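Local coordinates for clan CA, family C40, NlpC/P60 superfamily cysteine peptidase (PDB 6BIO), which is thought to cleave peptide bonds in bacterial peptidoglycan as a cysteine peptidase of the NlpC/P60 family, at residues R67-E71 against N191-F196; C122-Y126 against Y136-D140. All coordinates share one frame. Numbering follows the deposited sequence.

How the contacts relate
Both contacts involve the large antiparallel sheet of the N-terminal half, but they use it differently. Contact 1 lies near the middle of the chain and is partly buried; it sets the hairpin tip at 67-71 against the loop that follows helix 182-191 in the NlpC/P60 region. Contact 2 is more fully buried although it lies farther out, and it pairs neighbouring strands within the bacterial SH3 domain. Its 122-126 and 136-140 segments are nested in the chain between those of contact 1. The centres are about 17 Å apart and the nearest atoms about 6 Å, without touching. Carboxylate, water and ring chemistry joins two regions in contact 1, whereas main-chain pairing and apolar packing dominate contact 2.

Contact 1 of 2, residues R67-E71 against N191-F196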
ATOM      1  N   ARG A  67       9.222   2.216   4.395  1.00  6.23           N
ATOM      2  CA  ARG A  67       9.082   1.830   3.009  1.00  6.01           C
ATOM      3  C   ARG A  67       7.651   1.432   2.727  1.00  5.51           C
ATOM      4  O   ARG A  67       7.031   0.696   3.515  1.00  5.97           O
ATOM      5  CB  ARG A  67      10.001   0.665   2.685  1.00  6.66           C
ATOM      6  CG  ARG A  67       9.921   0.155   1.229  1.00  7.10           C
ATOM      7  CD  ARG A  67      10.874  -1.003   1.039  1.00  7.00           C
ATOM      8  NE  ARG A  67      10.467  -2.225   1.688  1.00  7.07           N
ATOM      9  CZ  ARG A  67       9.616  -3.107   1.150  1.00  6.46           C
ATOM     10  NH1 ARG A  67       8.959  -2.833   0.038  1.00  7.19           N
ATOM     11  NH2 ARG A  67       9.431  -4.277   1.737  1.00  7.42           N
ATOM     12  N   ILE A  68       7.139   1.929   1.601  1.00  5.70           N
ATOM     13  CA  ILE A  68       5.844   1.508   1.055  1.00  5.35           C
ATOM     14  C   ILE A  68       6.122   1.104  -0.391  1.00  5.07           C
ATOM     15  O   ILE A  68       6.469   1.948  -1.208  1.00  5.97           O
ATOM     16  CB  ILE A  68       4.804   2.622   1.136  1.00  5.91           C
ATOM     17  CG1 ILE A  68       4.569   3.042   2.585  1.00  5.91           C
ATOM     18  CG2 ILE A  68       3.470   2.206   0.465  1.00  5.52           C
ATOM     19  CD1 ILE A  68       4.026   4.471   2.662  1.00  6.10           C
ATOM     20  N   GLY A  69       6.057  -0.176  -0.692  1.00  5.43           N
ATOM     21  CA  GLY A  69       6.383  -0.601  -2.051  1.00  5.84           C
ATOM     22  C   GLY A  69       7.797  -0.209  -2.427  1.00  6.74           C
ATOM     23  O   GLY A  69       8.762  -0.540  -1.743  1.00  7.11           O
ATOM     24  N   THR A  70       7.907   0.498  -3.538  1.00  7.13           N
ATOM     25  CA  THR A  70       9.196   0.931  -4.040  1.00  8.87           C
ATOM     26  C   THR A  70       9.657   2.242  -3.427  1.00  8.46           C
ATOM     27  O   THR A  70      10.747   2.697  -3.756  1.00 10.19           O
ATOM     28  CB  THR A  70       9.162   1.098  -5.570  1.00 10.98           C
ATOM     29  OG1 THR A  70       8.171   2.062  -5.907  1.00 12.92           O
ATOM     30  CG2 THR A  70       8.797  -0.183  -6.282  1.00 12.89           C
ATOM     31  N   GLU A  71       8.857   2.891  -2.593  1.00  7.08           N
ATOM     32  CA  GLU A  71       9.158   4.198  -2.047  1.00  6.77           C
ATOM     33  C   GLU A  71       9.697   4.070  -0.631  1.00  6.81           C
ATOM     34  O   GLU A  71       9.129   3.351   0.187  1.00  7.19           O
ATOM     35  CB  GLU A  71       7.883   5.053  -2.040  1.00  6.76           C
ATOM     36  CG  GLU A  71       8.061   6.508  -1.640  1.00  7.16           C
ATOM     37  CD  GLU A  71       8.735   7.383  -2.684  1.00  8.14           C
ATOM     38  OE1 GLU A  71       8.821   6.953  -3.864  1.00  9.23           O
ATOM     39  OE2 GLU A  71       9.191   8.496  -2.305  1.00  9.03           O
ATOM     40  N   ASN A 191      -1.927   2.136  -0.316  1.00  5.32           N
ATOM     41  CA  ASN A 191      -1.152   1.841   0.887  1.00  4.79           C
ATOM     42  C   ASN A 191      -1.493   0.447   1.393  1.00  4.80           C
ATOM     43  O   ASN A 191      -0.610  -0.302   1.816  1.00  5.78           O
ATOM     44  CB  ASN A 191      -1.436   2.867   1.981  1.00  5.50           C
ATOM     45  CG  ASN A 191      -0.676   2.521   3.247  1.00  5.49           C
ATOM     46  OD1 ASN A 191      -1.210   1.929   4.188  1.00  6.52           O
ATOM     47  ND2 ASN A 191       0.600   2.836   3.257  1.00  5.83           N
ATOM     48  N   ARG A 192      -2.773   0.072   1.348  1.00  5.19           N
ATOM     49  CA  ARG A 192      -3.198  -1.241   1.816  1.00  5.89           C
ATOM     50  C   ARG A 192      -2.756  -2.388   0.921  1.00  6.37           C
ATOM     51  O   ARG A 192      -2.853  -3.559   1.329  1.00  8.00           O
ATOM     52  CB  ARG A 192      -4.702  -1.214   1.967  1.00  6.62           C
ATOM     53  CG  ARG A 192      -5.214  -0.365   3.143  1.00  6.70           C
ATOM     54  CD  ARG A 192      -4.691  -0.837   4.457  1.00  8.28           C
ATOM     55  NE  ARG A 192      -5.295  -0.204   5.615  1.00  8.73           N
ATOM     56  CZ  ARG A 192      -4.745   0.749   6.344  1.00  8.80           C
ATOM     57  NH1 ARG A 192      -3.612   1.300   6.004  1.00  8.25           N
ATOM     58  NH2 ARG A 192      -5.353   1.158   7.442  1.00  8.93           N
ATOM     59  N   LEU A 193      -2.221  -2.092  -0.260  1.00  5.63           N
ATOM     60  CA  LEU A 193      -1.599  -3.057  -1.162  1.00  6.08           C
ATOM     61  C   LEU A 193      -0.089  -2.896  -1.203  1.00  6.23           C
ATOM     62  O   LEU A 193       0.587  -3.497  -2.055  1.00  7.06           O
ATOM     63  CB  LEU A 193      -2.185  -2.880  -2.569  1.00  6.42           C
ATOM     64  CG  LEU A 193      -3.706  -3.120  -2.613  1.00  7.59           C
ATOM     65  CD1 LEU A 193      -4.271  -2.754  -3.968  1.00  9.25           C
ATOM     66  CD2 LEU A 193      -4.093  -4.576  -2.276  1.00  9.08           C
ATOM     67  N   ASP A 194       0.469  -2.110  -0.286  1.00  5.74           N
ATOM     68  CA  ASP A 194       1.914  -1.909  -0.214  1.00  5.46           C
ATOM     69  C   ASP A 194       2.453  -1.334  -1.518  1.00  5.25           C
ATOM     70  O   ASP A 194       3.550  -1.682  -1.953  1.00  5.99           O
ATOM     71  CB  ASP A 194       2.645  -3.188   0.198  1.00  5.94           C
ATOM     72  CG  ASP A 194       4.088  -2.968   0.664  1.00  5.95           C
ATOM     73  OD1 ASP A 194       4.445  -1.863   1.112  1.00  5.69           O
ATOM     74  OD2 ASP A 194       4.817  -3.991   0.590  1.00  6.56           O
ATOM     75  N   ILE A 195       1.698  -0.387  -2.086  1.00  5.32           N
ATOM     76  CA  ILE A 195       2.084   0.282  -3.321  1.00  5.56           C
ATOM     77  C   ILE A 195       2.022   1.778  -3.020  1.00  5.68           C
ATOM     78  O   ILE A 195       1.001   2.273  -2.537  1.00  5.76           O
ATOM     79  CB  ILE A 195       1.132  -0.091  -4.477  1.00  6.68           C
ATOM     80  CG1 ILE A 195       1.330  -1.554  -4.821  1.00  7.19           C
ATOM     81  CG2 ILE A 195       1.369   0.841  -5.673  1.00  7.98           C
ATOM     82  CD1 ILE A 195       0.187  -2.077  -5.707  1.00  8.26           C
ATOM     83  N   PHE A 196       3.098   2.504  -3.319  1.00  6.33           N
ATOM     84  CA  PHE A 196       3.113   3.941  -3.076  1.00  6.03           C
ATOM     85  C   PHE A 196       2.587   4.727  -4.253  1.00  7.06           C
ATOM     86  O   PHE A 196       3.016   4.539  -5.396  1.00  8.57           O
ATOM     87  CB  PHE A 196       4.538   4.405  -2.823  1.00  7.20           C
ATOM     88  CG  PHE A 196       4.615   5.854  -2.444  1.00  6.85           C
ATOM     89  CD1 PHE A 196       4.319   6.271  -1.163  1.00  7.34           C
ATOM     90  CD2 PHE A 196       4.980   6.818  -3.379  1.00  6.90           C
ATOM     91  CE1 PHE A 196       4.376   7.599  -0.808  1.00  7.89           C
ATOM     92  CE2 PHE A 196       5.017   8.160  -3.020  1.00  7.38           C
ATOM     93  CZ  PHE A 196       4.716   8.545  -1.723  1.00  7.87           C
TER
HETATM   94  O   HOH W   1       6.775  -4.110  -1.494  1.00 15.75           O
HETATM   95  O   HOH W   2       5.292   1.098  -4.957  1.00  8.04           O
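Two tight turns meet here. A type II' turn from I68 to E71 joins strands 63-68 and 71-76, closed by E71 N to I68 O (2.9 Å) and I68 N to E71 O (2.8 Å). Opposite it, the chain leaves helix 182-191 through a type I turn from N191 to D194, and D194, with positive phi, is the C' residue of a Schellman motif. The backbones come closest at G69 and I195, whose CA atoms are 4.6 Å apart. A CB on G69 would lie 2.7 Å from D194 O, so glycine suits both the turn and the packing. The one direct hydrogen bond between the segments runs from G69 N to D194 OD1 (2.9 Å). D194 OD2 also accepts hydrogen bonds from H55 and N121, while a water bridges it to R67 NH1. That same NH1 donates to G69 O (2.9 Å), and R67 NE is held by Q18. A second water accepts from both T70 N and F196 N. On the other flank, E71 CG sits 3.5 Å from the centroid of the F196 ring, over its face, in a CH-pi contact; the E71 carboxylate continues to Y46 and K35. I68 CG2 packs 4.1 Å from F196 CB. A beta-hairpin tip thus docks on a Schellman-capped helix end, joining the N-terminal beta region to the NlpC/P60 domain.

Contact 2 of 2, residues C122-Y126 against Y136-D140; sequences CDGFY and YILED
The strand pairing outlasts the strand itself: a turn glycine, G124, offers its O to E139 N (2.9 Å), the first residue of a 3-10 segment after strand 133-138. D123 (phi/psi 52/45) and G124 (98/7) form a type I' turn in the two-residue hairpin loop between C122 and F125, with C122 N to F125 O at 2.8 Å. Y126 and I137 are an antiparallel hydrogen-bonded pair, Y126 N to I137 O and I137 N to Y126 O both 2.9 Å, with CA atoms 5.5 Å apart. F125 and L138 form the next, non-hydrogen-bonded pair, their CA atoms only 4.3 Å apart and their side chains diverging. F125, chi1 m, nevertheless receives L138 CD2 over its ring face, 3.9 Å from the centroid. C122 SG lies at the edge of the Y136 ring, 5.2 Å from its centroid, and Y126 CE2 meets E139 CB at 3.7 Å. E139, chi1 p, takes water-mediated links through OE1 to G124 N and F125 O. A strand running into a 3-10 turn is characteristic of SH3 folds. Main-chain bonds therefore fix the register, apolar and aromatic groups fill the flanks, and the E139 carboxylate reaches the turn through water.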
ATOM      1  N   CYS A 122       7.261 -10.240   1.602  1.00  6.61           N
ATOM      2  CA  CYS A 122       8.704 -10.415   1.403  1.00  7.35           C
ATOM      3  C   CYS A 122       8.962 -11.344   0.216  1.00  7.23           C
ATOM      4  O   CYS A 122       9.399 -12.477   0.368  1.00  7.38           O
ATOM      5  CB  CYS A 122       9.364 -10.968   2.660  1.00  7.43           C
ATOM      6  SG  CYS A 122       8.778 -10.283   4.222  1.00  7.59           S
ATOM      7  N   ASP A 123       8.638 -10.854  -0.976  1.00  8.00           N
ATOM      8  CA  ASP A 123       8.902 -11.581  -2.212  1.00  8.42           C
ATOM      9  C   ASP A 123       8.356 -13.004  -2.175  1.00  8.67           C
ATOM     10  O   ASP A 123       9.040 -13.967  -2.569  1.00  9.38           O
ATOM     11  CB  ASP A 123      10.388 -11.575  -2.531  1.00 10.23           C
ATOM     12  CG  ASP A 123      10.936 -10.173  -2.695  1.00 11.54           C
ATOM     13  OD1 ASP A 123      10.184  -9.245  -3.009  1.00 13.04           O
ATOM     14  OD2 ASP A 123      12.119  -9.976  -2.461  1.00 12.62           O
ATOM     15  N   GLY A 124       7.119 -13.149  -1.698  1.00  7.93           N
ATOM     16  CA  GLY A 124       6.448 -14.442  -1.648  1.00  8.63           C
ATOM     17  C   GLY A 124       6.513 -15.120  -0.300  1.00  8.60           C
ATOM     18  O   GLY A 124       5.987 -16.236  -0.170  1.00 10.89           O
ATOM     19  N   PHE A 125       7.032 -14.431   0.723  1.00  7.64           N
ATOM     20  CA  PHE A 125       7.240 -14.958   2.064  1.00  6.84           C
ATOM     21  C   PHE A 125       6.754 -13.950   3.100  1.00  7.27           C
ATOM     22  O   PHE A 125       6.729 -12.752   2.838  1.00  8.04           O
ATOM     23  CB  PHE A 125       8.728 -15.226   2.358  1.00  7.23           C
ATOM     24  CG  PHE A 125       9.372 -16.289   1.485  1.00  7.69           C
ATOM     25  CD1 PHE A 125       9.754 -16.012   0.176  1.00  8.84           C
ATOM     26  CD2 PHE A 125       9.720 -17.534   2.027  1.00  8.39           C
ATOM     27  CE1 PHE A 125      10.388 -16.985  -0.582  1.00  8.98           C
ATOM     28  CE2 PHE A 125      10.336 -18.500   1.264  1.00  9.29           C
ATOM     29  CZ  PHE A 125      10.678 -18.216  -0.048  1.00  9.61           C
ATOM     30  N   TYR A 126       6.419 -14.426   4.311  1.00  7.05           N
ATOM     31  CA  TYR A 126       6.398 -13.605   5.518  1.00  6.68           C
ATOM     32  C   TYR A 126       7.711 -13.826   6.249  1.00  6.62           C
ATOM     33  O   TYR A 126       8.300 -14.917   6.175  1.00  7.97           O
ATOM     34  CB  TYR A 126       5.256 -13.998   6.476  1.00  7.34           C
ATOM     35  CG  TYR A 126       3.856 -13.679   5.992  1.00  7.12           C
ATOM     36  CD1 TYR A 126       3.306 -12.412   6.176  1.00  7.75           C
ATOM     37  CD2 TYR A 126       3.090 -14.632   5.334  1.00  7.97           C
ATOM     38  CE1 TYR A 126       2.057 -12.112   5.745  1.00  7.91           C
ATOM     39  CE2 TYR A 126       1.803 -14.336   4.914  1.00  9.39           C
ATOM     40  CZ  TYR A 126       1.297 -13.077   5.126  1.00  9.45           C
ATOM     41  OH  TYR A 126       0.055 -12.704   4.713  1.00 12.25           O
ATOM     42  N   TYR A 136      12.084 -16.722   7.095  1.00  6.76           N
ATOM     43  CA  TYR A 136      11.093 -16.509   6.048  1.00  6.93           C
ATOM     44  C   TYR A 136      10.327 -17.786   5.724  1.00  7.86           C
ATOM     45  O   TYR A 136      10.929 -18.828   5.470  1.00  8.58           O
ATOM     46  CB  TYR A 136      11.782 -15.967   4.785  1.00  7.51           C
ATOM     47  CG  TYR A 136      12.362 -14.586   5.014  1.00  6.81           C
ATOM     48  CD1 TYR A 136      13.617 -14.397   5.571  1.00  7.16           C
ATOM     49  CD2 TYR A 136      11.601 -13.445   4.748  1.00  6.71           C
ATOM     50  CE1 TYR A 136      14.125 -13.148   5.820  1.00  7.13           C
ATOM     51  CE2 TYR A 136      12.095 -12.190   4.980  1.00  7.21           C
ATOM     52  CZ  TYR A 136      13.349 -12.024   5.502  1.00  6.99           C
ATOM     53  OH  TYR A 136      13.807 -10.767   5.735  1.00  6.89           O
ATOM     54  N   ILE A 137       8.993 -17.676   5.693  1.00  7.20           N
ATOM     55  CA  ILE A 137       8.101 -18.793   5.399  1.00  7.96           C
ATOM     56  C   ILE A 137       7.218 -18.443   4.213  1.00  8.28           C
ATOM     57  O   ILE A 137       6.758 -17.312   4.079  1.00  8.08           O
ATOM     58  CB  ILE A 137       7.289 -19.166   6.663  1.00  8.70           C
ATOM     59  CG1 ILE A 137       6.630 -20.522   6.481  1.00 10.40           C
ATOM     60  CG2 ILE A 137       6.303 -18.085   7.076  1.00  8.37           C
ATOM     61  CD1 ILE A 137       6.091 -21.112   7.762  1.00 11.49           C
ATOM     62  N   LEU A 138       7.025 -19.407   3.329  1.00  9.75           N
ATOM     63  CA  LEU A 138       6.209 -19.173   2.148  1.00  9.93           C
ATOM     64  C   LEU A 138       4.842 -18.643   2.563  1.00 10.09           C
ATOM     65  O   LEU A 138       4.209 -19.124   3.526  1.00 10.61           O
ATOM     66  CB  LEU A 138       6.061 -20.450   1.332  1.00  9.94           C
ATOM     67  CG  LEU A 138       7.303 -20.944   0.564  1.00 11.37           C
ATOM     68  CD1 LEU A 138       7.087 -22.366   0.053  1.00 11.73           C
ATOM     69  CD2 LEU A 138       7.621 -20.016  -0.620  1.00 12.20           C
ATOM     70  N   GLU A 139       4.371 -17.643   1.821  1.00 11.41           N
ATOM     71  CA  GLU A 139       3.233 -16.919   2.348  1.00 13.39           C
ATOM     72  C   GLU A 139       1.963 -17.777   2.394  1.00 14.66           C
ATOM     73  O   GLU A 139       1.154 -17.636   3.316  1.00 14.22           O
ATOM     74  CB  GLU A 139       3.077 -15.538   1.676  1.00 16.75           C
ATOM     75  CG  GLU A 139       2.650 -15.596   0.336  1.00 19.04           C
ATOM     76  CD  GLU A 139       2.819 -14.233  -0.415  1.00 20.36           C
ATOM     77  OE1 GLU A 139       3.268 -13.172   0.110  1.00 21.24           O
ATOM     78  OE2 GLU A 139       2.518 -14.274  -1.573  1.00 21.51           O
ATOM     79  N   ASP A 140       1.806 -18.738   1.494  1.00 14.68           N
ATOM     80  CA  ASP A 140       0.594 -19.542   1.564  1.00 17.13           C
ATOM     81  C   ASP A 140       0.611 -20.588   2.674  1.00 15.31           C
ATOM     82  O   ASP A 140      -0.415 -21.249   2.900  1.00 16.37           O
ATOM     83  CB  ASP A 140       0.328 -20.159   0.201  1.00 22.56           C
ATOM     84  CG  ASP A 140      -0.107 -19.108  -0.814  1.00 27.76           C
ATOM     85  OD1 ASP A 140      -0.837 -18.154  -0.412  1.00 30.10           O
ATOM     86  OD2 ASP A 140       0.315 -19.182  -1.991  1.00 30.20           O
TER
HETATM   87  O   HOH W   3       4.886 -11.353  -1.404  1.00 11.21           O
HETATM   88  O   HOH W   4       3.541 -11.986   2.630  1.00 10.18           O